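Local coordinates for multicopper oxidase (PDB 4E9X), which probably couples the one-electron oxidation of its substrates to the four-electron reduction of dioxygen to water, using copper ions held in cupredoxin-like domains, at residues 174-185 with 266-276; 202-212 with 223-231. All coordinates share one frame; numbering follows the deposited sequence.

Overall arrangement
Both contacts lie in one cupredoxin-like domain of this multicopper oxidase, their centres about 16 Å apart. Along the chain, interaction 2 falls wholly between the two segments of interaction 1. They share a five-stranded sheet: interaction 1 pairs one edge strand within the chain, 181-183, with 270-275, and interaction 2 pairs 201-205 with 228-231, the other edge, with 248-253 between the two pairs. Interaction 2 also follows the chain into the facing six-stranded sheet, through strands 210-215 and 218-226. The two meet where Tyr275 OH lies 2.7 Å from His208 NE2, a probable hydrogen bond. Interaction 2 carries copper ligands directly; in interaction 1 the side chain of Ile270 comes within about 8 Å of a copper ion.

Interaction 1 of 2, residues 174-185 with 266-276; sequences SFPLTQPLRVKK and PGGPITVIEYD
A parallel pairing at the border of a cupredoxin-like sheet joins strand 181-183 to strand 270-275, the segment axes 18° apart. Leu181 N gives its hydrogen to Val272 O, Glu274 N to Leu181 O, Val183 N to Glu274 O and Asp276 N to Val183 O. On the face with Arg182 and Glu274, the two chains run side by side, pointing the same way. Arg182 NE meets Glu274 OE1 at 2.8 Å in a salt bridge, nearly along the C-O axis, with guanidinium and carboxylate planes only 21° apart. A water takes a hydrogen from Arg182 NH2 and gives one to Glu274 OE2, closing a second route between the groups; Tyr284 also bonds OE2, and Tyr291 adds a cation-pi contact to Arg182. Pro180 CB presses on the carboxylate carbon, 3.3 Å from Glu274 CD. On the face with Val183 and Tyr275, Val183 CG2 sits over the centre of the Tyr275 ring, 3.6 Å from its centroid, in a CH-pi contact. Val183 chi1 of -58° puts CG1 anti to the carbonyl carbon and leaves CG2 between the backbone N and that carbon, facing the ring.

Before strand 181-183, side-chain hydroxyls take over the pairing. Thr178 OG1 donates to Ile270 O at 2.8 Å, almost straight on to the carbonyl, and Thr271 OG1 donates to Gln179 O at 2.7 Å. Farther back, Gly268 N donates to Ser174 OG, while Phe175 N reaches a lone pair of Gly268 O at 2.9 Å with an almost straight N-H. Phe175 CB lies 3.7 Å from Ile270 CB, and its ring meets Pro266 CG obliquely. At the backbone angles of Gly268 any CB would collide with the carbonyl oxygen of Gly267. Hydroxyl bonds, with one backbone bond, thus carry the join back ahead of Leu181, and the ion pair, joined once directly and once through water, is likely to hold the Glu274 carboxylate nearly coplanar with the guanidinium.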
# COMPACT_ATOMS: atom_id res chain seq x y z
N SER A 174 -12.32 -8.14 -16.80
CA SER A 174 -12.05 -6.72 -16.96
C SER A 174 -13.28 -6.02 -17.56
O SER A 174 -13.84 -6.52 -18.56
CB SER A 174 -10.83 -6.60 -17.88
OG SER A 174 -10.55 -5.24 -18.27
N PHE A 175 -13.70 -4.90 -16.98
CA PHE A 175 -14.81 -4.13 -17.51
C PHE A 175 -14.61 -3.89 -19.00
O PHE A 175 -13.51 -3.51 -19.40
CB PHE A 175 -14.84 -2.78 -16.75
CG PHE A 175 -16.02 -1.92 -17.21
CD1 PHE A 175 -17.25 -2.03 -16.59
CD2 PHE A 175 -15.88 -1.03 -18.26
CE1 PHE A 175 -18.35 -1.27 -17.03
CE2 PHE A 175 -16.97 -0.30 -18.71
CZ PHE A 175 -18.21 -0.41 -18.11
N PRO A 176 -15.63 -4.03 -19.87
CA PRO A 176 -17.05 -4.23 -19.54
C PRO A 176 -17.55 -5.65 -19.32
O PRO A 176 -18.76 -5.84 -19.21
CB PRO A 176 -17.73 -3.70 -20.81
CG PRO A 176 -16.79 -4.13 -21.90
CD PRO A 176 -15.40 -3.83 -21.30
N LEU A 177 -16.63 -6.60 -19.26
CA LEU A 177 -17.00 -8.03 -19.10
C LEU A 177 -17.27 -8.40 -17.66
O LEU A 177 -17.69 -9.54 -17.38
CB LEU A 177 -15.94 -8.95 -19.70
CG LEU A 177 -15.71 -8.77 -21.21
CD1 LEU A 177 -14.72 -9.83 -21.71
CD2 LEU A 177 -17.03 -8.81 -21.97
N THR A 178 -17.05 -7.50 -16.72
CA THR A 178 -17.53 -7.69 -15.35
C THR A 178 -19.05 -7.61 -15.35
O THR A 178 -19.69 -7.43 -16.38
CB THR A 178 -16.89 -6.62 -14.44
OG1 THR A 178 -17.16 -5.38 -15.11
CG2 THR A 178 -15.40 -6.76 -14.31
N GLN A 179 -19.65 -7.75 -14.17
CA GLN A 179 -21.12 -7.72 -14.02
C GLN A 179 -21.47 -6.72 -12.93
O GLN A 179 -20.67 -6.52 -11.99
CB GLN A 179 -21.63 -9.11 -13.59
CG GLN A 179 -21.44 -10.14 -14.70
CD GLN A 179 -22.58 -10.12 -15.68
OE1 GLN A 179 -23.62 -9.54 -15.39
NE2 GLN A 179 -22.34 -10.73 -16.83
N PRO A 180 -22.65 -6.16 -13.00
CA PRO A 180 -23.10 -5.25 -11.95
C PRO A 180 -23.40 -5.98 -10.66
O PRO A 180 -23.70 -7.18 -10.62
CB PRO A 180 -24.43 -4.67 -12.54
CG PRO A 180 -24.91 -5.73 -13.52
CD PRO A 180 -23.63 -6.32 -14.10
N LEU A 181 -23.35 -5.20 -9.58
CA LEU A 181 -23.73 -5.63 -8.23
C LEU A 181 -25.13 -5.06 -8.02
O LEU A 181 -25.31 -3.85 -7.78
CB LEU A 181 -22.69 -5.13 -7.23
CG LEU A 181 -22.59 -5.75 -5.84
CD1 LEU A 181 -21.35 -5.26 -5.10
CD2 LEU A 181 -23.84 -5.46 -5.03
N ARG A 182 -26.17 -5.92 -8.18
CA ARG A 182 -27.55 -5.46 -8.15
C ARG A 182 -28.11 -5.54 -6.75
O ARG A 182 -28.03 -6.60 -6.10
CB ARG A 182 -28.44 -6.25 -9.15
CG ARG A 182 -28.00 -5.92 -10.58
CD ARG A 182 -29.01 -6.46 -11.59
NE ARG A 182 -28.66 -6.07 -12.93
CZ ARG A 182 -29.21 -6.58 -14.02
NH1 ARG A 182 -30.10 -7.54 -13.95
NH2 ARG A 182 -28.82 -6.15 -15.23
N VAL A 183 -28.65 -4.43 -6.29
CA VAL A 183 -29.21 -4.32 -4.92
C VAL A 183 -30.57 -3.69 -5.02
O VAL A 183 -30.97 -3.16 -6.05
CB VAL A 183 -28.31 -3.47 -4.00
CG1 VAL A 183 -26.90 -4.13 -3.95
CG2 VAL A 183 -28.25 -2.02 -4.46
N LYS A 184 -31.29 -3.70 -3.90
CA LYS A 184 -32.48 -2.87 -3.76
C LYS A 184 -32.36 -2.12 -2.43
O LYS A 184 -31.64 -2.50 -1.51
CB LYS A 184 -33.79 -3.65 -3.84
CG LYS A 184 -34.00 -4.55 -2.63
CD LYS A 184 -35.36 -5.23 -2.79
CE LYS A 184 -35.76 -5.96 -1.53
NZ LYS A 184 -37.17 -6.48 -1.66
N LYS A 185 -33.09 -1.00 -2.34
CA LYS A 185 -33.01 -0.16 -1.15
C LYS A 185 -33.31 -0.96 0.10
O LYS A 185 -34.29 -1.72 0.09
CB LYS A 185 -33.98 1.04 -1.28
CG LYS A 185 -33.69 2.07 -0.17
CD LYS A 185 -34.72 3.20 -0.20
CE LYS A 185 -34.33 4.27 0.83
NZ LYS A 185 -35.39 5.32 0.92
N PRO A 266 -12.18 2.61 -21.02
CA PRO A 266 -12.15 2.03 -19.70
C PRO A 266 -11.93 0.52 -19.78
O PRO A 266 -12.12 -0.10 -20.80
CB PRO A 266 -13.55 2.29 -19.15
CG PRO A 266 -14.42 2.31 -20.34
CD PRO A 266 -13.57 2.71 -21.55
N GLY A 267 -11.49 0.05 -18.60
CA GLY A 267 -11.26 -1.38 -18.47
C GLY A 267 -10.95 -1.59 -17.00
O GLY A 267 -10.90 -0.64 -16.22
N GLY A 268 -10.75 -2.87 -16.63
CA GLY A 268 -10.21 -3.10 -15.31
C GLY A 268 -11.24 -3.49 -14.29
O GLY A 268 -12.36 -3.95 -14.64
N PRO A 269 -10.93 -3.40 -13.00
CA PRO A 269 -11.84 -3.87 -11.94
C PRO A 269 -12.87 -2.80 -11.64
O PRO A 269 -12.70 -1.97 -10.74
CB PRO A 269 -10.89 -4.16 -10.74
CG PRO A 269 -9.51 -3.94 -11.28
CD PRO A 269 -9.63 -2.95 -12.42
N ILE A 270 -13.92 -2.83 -12.46
CA ILE A 270 -15.02 -1.89 -12.34
C ILE A 270 -16.35 -2.66 -12.29
O ILE A 270 -16.55 -3.50 -13.18
CB ILE A 270 -15.07 -0.93 -13.55
CG1 ILE A 270 -13.77 -0.16 -13.76
CG2 ILE A 270 -16.30 -0.00 -13.43
CD1 ILE A 270 -13.71 0.64 -15.05
N THR A 271 -17.22 -2.34 -11.35
CA THR A 271 -18.59 -2.77 -11.39
C THR A 271 -19.47 -1.55 -11.14
O THR A 271 -18.94 -0.42 -11.00
CB THR A 271 -18.85 -3.92 -10.40
OG1 THR A 271 -20.24 -4.33 -10.54
CG2 THR A 271 -18.61 -3.52 -8.96
N VAL A 272 -20.78 -1.75 -11.13
CA VAL A 272 -21.73 -0.67 -10.79
C VAL A 272 -22.68 -1.25 -9.77
O VAL A 272 -23.22 -2.38 -9.97
CB VAL A 272 -22.51 -0.24 -12.04
CG1 VAL A 272 -23.52 0.85 -11.73
CG2 VAL A 272 -21.57 0.20 -13.13
N ILE A 273 -22.88 -0.53 -8.67
CA ILE A 273 -23.96 -0.84 -7.72
C ILE A 273 -25.21 -0.30 -8.39
O ILE A 273 -25.40 0.93 -8.45
CB ILE A 273 -23.72 -0.19 -6.37
CG1 ILE A 273 -22.34 -0.68 -5.80
CG2 ILE A 273 -24.87 -0.51 -5.45
CD1 ILE A 273 -21.85 0.20 -4.67
N GLU A 274 -26.04 -1.21 -8.90
CA GLU A 274 -27.27 -0.86 -9.62
C GLU A 274 -28.43 -1.10 -8.69
O GLU A 274 -28.69 -2.25 -8.29
CB GLU A 274 -27.45 -1.79 -10.81
CG GLU A 274 -26.48 -1.54 -12.00
CD GLU A 274 -26.78 -2.48 -13.13
OE1 GLU A 274 -27.60 -3.43 -12.99
OE2 GLU A 274 -26.15 -2.31 -14.19
N TYR A 275 -29.16 -0.04 -8.35
CA TYR A 275 -30.36 -0.27 -7.53
C TYR A 275 -31.57 -0.59 -8.42
O TYR A 275 -31.80 0.06 -9.47
CB TYR A 275 -30.72 0.93 -6.68
CG TYR A 275 -29.88 1.20 -5.43
CD1 TYR A 275 -28.53 1.60 -5.51
CD2 TYR A 275 -30.47 1.09 -4.19
CE1 TYR A 275 -27.82 1.84 -4.33
CE2 TYR A 275 -29.80 1.36 -3.03
CZ TYR A 275 -28.46 1.73 -3.10
OH TYR A 275 -27.81 2.03 -1.94
N ASP A 276 -32.30 -1.58 -7.97
CA ASP A 276 -33.44 -2.10 -8.78
C ASP A 276 -34.42 -1.01 -9.17
O ASP A 276 -35.01 -1.10 -10.24
CB ASP A 276 -34.16 -3.12 -7.93
CG ASP A 276 -33.49 -4.52 -7.84
OD1 ASP A 276 -32.59 -4.80 -8.67
OD2 ASP A 276 -33.87 -5.32 -6.98
O HOH W 1 -27.47 -3.72 -16.07

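Interaction 2 of 2, residues 202-212 with 223-231; sequences AMHSHGHDMLV and PYYADTVLV. With CU (copper (II) ion), chain G; CU (copper (II) ion), chain F.
His204 ND1 donates to Asp227 O at 2.8 Å; the oxygen lies in the imidazole plane, although the donor stands well above the carbonyl plane. Ser205 N shares that acceptor through a longer bond of 3.3 Å. The His204 ring has its other nitrogen, NE2, on a copper ion at 1.8 Å, so metal and carbonyl together should fix its rotation. His206 NE2 binds a second copper, 1.9 Å away, and His60 and His106 of a neighbouring subunit contribute to these two sites, which places them between subunits, consistent with the trinuclear cluster of multicopper oxidases. Both strand pairings of this cupredoxin-like domain are antiparallel: strand 202-205 pairs with 228-231, then a type II turn from Ser205 to His208 leads into strand 210-212, which pairs with 223-226 in the hairpin of strands 210-215 and 218-226. Met210, bent at chi3 (-79°), brings CE to Asp227 O and to Val229 CG2, 3.8 Å away, so its thioether end bridges the two pairings. Leu211 CD1 lies over the centre of the Tyr225 ring, 3.9 Å from its centroid. On the side of the sheet that carries Val212 and Ala226, the Tyr224 ring, folded back by a chi1 of 61°, lies flat over Val212, whose CB is 3.9 Å from the ring centroid. A serine in place of Tyr224 would probably leave both Val212 methyls without their aromatic cover and open a gap beside them. Val212 CG2 also touches Val229 CG2 at 4.0 Å.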
# COMPACT_ATOMS: atom_id res chain seq x y z
N ALA A 202 -7.10 -0.13 -4.98
CA ALA A 202 -7.69 0.84 -4.05
C ALA A 202 -9.19 0.87 -4.34
O ALA A 202 -9.67 1.54 -5.22
CB ALA A 202 -7.02 2.19 -4.25
N MET A 203 -9.97 0.05 -3.65
CA MET A 203 -11.37 -0.19 -4.05
C MET A 203 -12.26 0.92 -3.48
O MET A 203 -12.36 1.10 -2.25
CB MET A 203 -11.80 -1.56 -3.50
CG MET A 203 -10.93 -2.69 -4.06
SD MET A 203 -10.81 -2.77 -5.87
CE MET A 203 -12.51 -3.05 -6.39
N HIS A 204 -12.89 1.65 -4.38
CA HIS A 204 -13.71 2.83 -4.02
C HIS A 204 -15.18 2.63 -4.42
O HIS A 204 -15.45 2.38 -5.62
CB HIS A 204 -13.15 4.03 -4.74
CG HIS A 204 -13.98 5.26 -4.66
ND1 HIS A 204 -14.51 5.77 -3.46
CD2 HIS A 204 -14.40 6.11 -5.62
CE1 HIS A 204 -15.23 6.89 -3.76
NE2 HIS A 204 -15.16 7.10 -5.06
N SER A 205 -16.06 2.81 -3.46
CA SER A 205 -17.50 2.73 -3.73
C SER A 205 -18.07 4.14 -3.90
O SER A 205 -18.11 4.92 -2.94
CB SER A 205 -18.23 2.04 -2.60
OG SER A 205 -17.90 2.59 -1.33
N HIS A 206 -18.60 4.48 -5.07
CA HIS A 206 -19.35 5.73 -5.18
C HIS A 206 -20.67 5.58 -4.39
O HIS A 206 -21.21 4.48 -4.24
CB HIS A 206 -19.67 6.06 -6.64
CG HIS A 206 -18.49 6.44 -7.49
ND1 HIS A 206 -18.64 7.43 -8.46
CD2 HIS A 206 -17.21 6.07 -7.55
CE1 HIS A 206 -17.44 7.58 -9.12
NE2 HIS A 206 -16.56 6.76 -8.54
N GLY A 207 -21.16 6.74 -3.95
CA GLY A 207 -22.51 6.80 -3.38
C GLY A 207 -22.65 6.33 -1.97
O GLY A 207 -23.76 6.41 -1.39
N HIS A 208 -21.59 5.73 -1.38
CA HIS A 208 -21.69 5.00 -0.11
C HIS A 208 -20.33 5.01 0.57
O HIS A 208 -19.29 4.97 -0.05
CB HIS A 208 -22.00 3.50 -0.36
CG HIS A 208 -23.24 3.25 -1.19
ND1 HIS A 208 -23.24 3.43 -2.56
CD2 HIS A 208 -24.51 2.88 -0.84
CE1 HIS A 208 -24.47 3.19 -3.00
NE2 HIS A 208 -25.24 2.84 -1.99
N ASP A 209 -20.36 5.02 1.91
CA ASP A 209 -19.19 4.60 2.68
C ASP A 209 -19.29 3.11 2.98
O ASP A 209 -20.36 2.53 3.03
CB ASP A 209 -19.14 5.42 3.97
CG ASP A 209 -18.80 6.86 3.66
OD1 ASP A 209 -17.80 7.08 2.92
OD2 ASP A 209 -19.50 7.75 4.14
N MET A 210 -18.11 2.53 3.18
CA MET A 210 -17.98 1.15 3.59
C MET A 210 -17.55 1.12 5.06
O MET A 210 -16.65 1.84 5.50
CB MET A 210 -16.86 0.47 2.80
CG MET A 210 -17.27 0.27 1.33
SD MET A 210 -15.89 -0.30 0.29
CE MET A 210 -14.99 1.23 0.00
N LEU A 211 -18.18 0.28 5.86
CA LEU A 211 -17.73 0.03 7.22
C LEU A 211 -16.79 -1.18 7.18
O LEU A 211 -17.26 -2.28 6.89
CB LEU A 211 -18.91 -0.26 8.15
CG LEU A 211 -18.48 -0.52 9.61
CD1 LEU A 211 -17.82 0.72 10.23
CD2 LEU A 211 -19.68 -0.96 10.44
N VAL A 212 -15.51 -0.95 7.41
CA VAL A 212 -14.51 -2.03 7.41
C VAL A 212 -14.63 -2.77 8.75
O VAL A 212 -14.36 -2.21 9.82
CB VAL A 212 -13.10 -1.46 7.21
CG1 VAL A 212 -12.13 -2.64 7.17
CG2 VAL A 212 -13.00 -0.59 5.94
N PRO A 223 -13.84 -1.13 14.22
CA PRO A 223 -14.20 -0.97 12.80
C PRO A 223 -14.16 0.49 12.43
O PRO A 223 -14.30 1.39 13.27
CB PRO A 223 -15.61 -1.54 12.73
CG PRO A 223 -16.14 -1.53 14.12
CD PRO A 223 -14.94 -1.73 15.03
N TYR A 224 -13.97 0.78 11.14
CA TYR A 224 -13.88 2.16 10.72
C TYR A 224 -14.48 2.30 9.34
O TYR A 224 -14.45 1.38 8.51
CB TYR A 224 -12.39 2.64 10.72
CG TYR A 224 -11.51 1.83 9.76
CD1 TYR A 224 -11.27 2.26 8.47
CD2 TYR A 224 -10.95 0.63 10.20
CE1 TYR A 224 -10.46 1.52 7.61
CE2 TYR A 224 -10.14 -0.14 9.37
CZ TYR A 224 -9.92 0.33 8.08
OH TYR A 224 -9.12 -0.44 7.26
N TYR A 225 -14.99 3.50 9.06
CA TYR A 225 -15.52 3.81 7.74
C TYR A 225 -14.43 4.22 6.77
O TYR A 225 -13.42 4.85 7.13
CB TYR A 225 -16.53 4.95 7.87
CG TYR A 225 -17.84 4.55 8.50
CD1 TYR A 225 -18.77 3.78 7.76
CD2 TYR A 225 -18.11 4.94 9.80
CE1 TYR A 225 -19.98 3.41 8.32
CE2 TYR A 225 -19.33 4.57 10.35
CZ TYR A 225 -20.25 3.81 9.63
OH TYR A 225 -21.45 3.48 10.27
N ALA A 226 -14.65 3.91 5.51
CA ALA A 226 -13.78 4.25 4.40
C ALA A 226 -14.61 4.41 3.15
O ALA A 226 -15.61 3.69 3.02
CB ALA A 226 -12.74 3.15 4.19
N ASP A 227 -14.18 5.27 2.25
CA ASP A 227 -14.74 5.20 0.89
C ASP A 227 -13.76 4.55 -0.08
O ASP A 227 -14.18 4.19 -1.19
CB ASP A 227 -15.22 6.59 0.44
CG ASP A 227 -14.14 7.63 0.23
OD1 ASP A 227 -13.08 7.36 -0.38
OD2 ASP A 227 -14.37 8.77 0.66
N THR A 228 -12.50 4.32 0.33
CA THR A 228 -11.49 3.68 -0.53
C THR A 228 -10.68 2.74 0.36
O THR A 228 -10.09 3.14 1.36
CB THR A 228 -10.57 4.75 -1.14
OG1 THR A 228 -11.36 5.67 -1.92
CG2 THR A 228 -9.51 4.14 -2.10
N VAL A 229 -10.68 1.44 0.00
CA VAL A 229 -9.99 0.45 0.81
C VAL A 229 -8.85 -0.14 0.00
O VAL A 229 -9.08 -0.74 -1.08
CB VAL A 229 -10.97 -0.68 1.19
CG1 VAL A 229 -10.24 -1.82 1.89
CG2 VAL A 229 -12.11 -0.16 2.10
N LEU A 230 -7.63 -0.00 0.49
CA LEU A 230 -6.45 -0.52 -0.20
C LEU A 230 -6.28 -2.00 0.11
O LEU A 230 -6.21 -2.39 1.28
CB LEU A 230 -5.19 0.22 0.27
CG LEU A 230 -3.92 -0.10 -0.51
CD1 LEU A 230 -4.10 0.41 -1.95
CD2 LEU A 230 -2.68 0.52 0.16
N VAL A 231 -6.22 -2.80 -0.97
CA VAL A 231 -6.09 -4.24 -0.82
C VAL A 231 -4.83 -4.69 -1.53
O VAL A 231 -4.66 -4.41 -2.71
CB VAL A 231 -7.32 -4.92 -1.48
CG1 VAL A 231 -7.26 -6.43 -1.32
CG2 VAL A 231 -8.64 -4.34 -0.94
CU CU G . -15.79 8.51 -6.02
CU CU F . -14.87 6.66 -9.47